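Local coordinates for protein putative adhesin (Bacteroides thetaiotaomicron, PDB 4QDG) that probably serves as a pilus-associated adhesin or anchor lipoprotein of the outer membrane, belonging to the FimB/Mfa2 family of fimbrillin-like proteins, at residues A[157-160]-A[164-167]. Residues are numbered along the deposited sequence; the frame is centred on the assembly and turned at random.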
# COMPACT_ATOMS: atom_id res chain seq x y z
N LEU A 157 8.65 -0.41 -20.36
CA LEU A 157 9.62 0.18 -21.29
C LEU A 157 9.12 -0.13 -22.67
O LEU A 157 8.90 -1.30 -22.99
CB LEU A 157 11.05 -0.30 -21.06
CG LEU A 157 11.63 -0.25 -19.64
CD1 LEU A 157 13.04 -0.72 -19.64
CD2 LEU A 157 11.54 1.17 -19.05
N GLN A 158 8.84 0.92 -23.47
CA GLN A 158 8.27 0.81 -24.80
C GLN A 158 9.05 1.61 -25.82
O GLN A 158 9.30 2.78 -25.59
CB GLN A 158 6.82 1.30 -24.77
CG GLN A 158 6.08 1.19 -26.12
CD GLN A 158 4.59 1.27 -25.98
OE1 GLN A 158 4.03 1.03 -24.90
NE2 GLN A 158 3.91 1.54 -27.08
N GLN A 159 9.41 1.02 -26.94
CA GLN A 159 10.11 1.80 -27.98
C GLN A 159 9.11 2.66 -28.71
O GLN A 159 8.05 2.18 -29.06
CB GLN A 159 10.87 0.91 -28.95
CG GLN A 159 12.21 0.49 -28.41
CD GLN A 159 13.19 0.27 -29.52
OE1 GLN A 159 13.55 1.20 -30.24
NE2 GLN A 159 13.62 -0.98 -29.68
N MSE A 160 9.44 3.94 -28.88
CA MSE A 160 8.65 4.93 -29.62
C MSE A 160 8.37 4.46 -31.05
O MSE A 160 7.25 4.64 -31.53
CB MSE A 160 9.39 6.25 -29.64
CG MSE A 160 8.52 7.41 -30.03
SE MSE A 160 9.58 8.94 -30.59
CE MSE A 160 10.04 8.31 -32.37
N PRO A 164 10.99 -4.12 -30.52
CA PRO A 164 10.88 -4.72 -29.17
C PRO A 164 11.85 -4.17 -28.11
O PRO A 164 12.81 -3.47 -28.42
CB PRO A 164 11.12 -6.21 -29.43
CG PRO A 164 11.82 -6.27 -30.74
CD PRO A 164 11.35 -5.12 -31.54
N VAL A 165 11.50 -4.40 -26.83
CA VAL A 165 12.30 -4.07 -25.66
C VAL A 165 12.46 -5.38 -24.88
O VAL A 165 11.47 -6.02 -24.55
CB VAL A 165 11.80 -2.91 -24.76
CG1 VAL A 165 12.78 -2.67 -23.61
CG2 VAL A 165 11.62 -1.64 -25.56
N ASP A 166 13.72 -5.83 -24.69
CA ASP A 166 14.00 -7.06 -23.95
C ASP A 166 14.16 -6.71 -22.49
O ASP A 166 15.09 -6.00 -22.13
CB ASP A 166 15.26 -7.74 -24.52
CG ASP A 166 15.70 -9.01 -23.80
OD1 ASP A 166 14.92 -9.53 -22.98
OD2 ASP A 166 16.80 -9.51 -24.11
N ASP A 167 13.23 -7.20 -21.65
CA ASP A 167 13.23 -6.94 -20.21
C ASP A 167 14.50 -7.42 -19.52
O ASP A 167 14.91 -6.83 -18.52
CB ASP A 167 12.02 -7.63 -19.55
CG ASP A 167 12.11 -9.14 -19.58
OD1 ASP A 167 11.98 -9.71 -20.67
OD2 ASP A 167 12.37 -9.74 -18.51
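Gln159 and Val165 meet across the return of the chain that follows strand 140-159, and they illustrate how one glutamine can serve both an apolar neighbour and a backbone carbonyl. The aliphatic half of Gln159 does the first job: its CG lies 3.6 Å from CG2 of Val165, the two side chains passing at a slant. The amide end does the second, NE2 donating to O of Pro164 at 2.9 Å with an N-H...O angle of 160°. The acceptor lies almost in the plane of the glutamine amide, whereas the nitrogen approaches 30° off the carbonyl plane of Pro164. Because CG stands anti to the carbonyl carbon of Gln159 and the chain is extended beyond it, the amide is carried past the valine methyl to the oxygen just before Val165. Both branches of Val165 are used. With CG1 anti to the backbone N (chi1 -178°), that methyl rests 3.9 Å from CB of Leu157, while CG2 also comes within 3.8 Å of the backbone O of Leu157. The valine is thus wedged between two residues of the same strand face; the CB of Gln158, between them, points away from the loop. Val165 O accepts from Gln202 NE2. Phe170 of strand 170-176 packs against both Leu157 and Val165, as does Ala217 of strand 213-223. At this end strand 140-159 pairs with strands 213-223 and 278-285, and both the strand end, through Leu157, and the returning loop, through Val165, make backbone hydrogen bonds to strand 213-223.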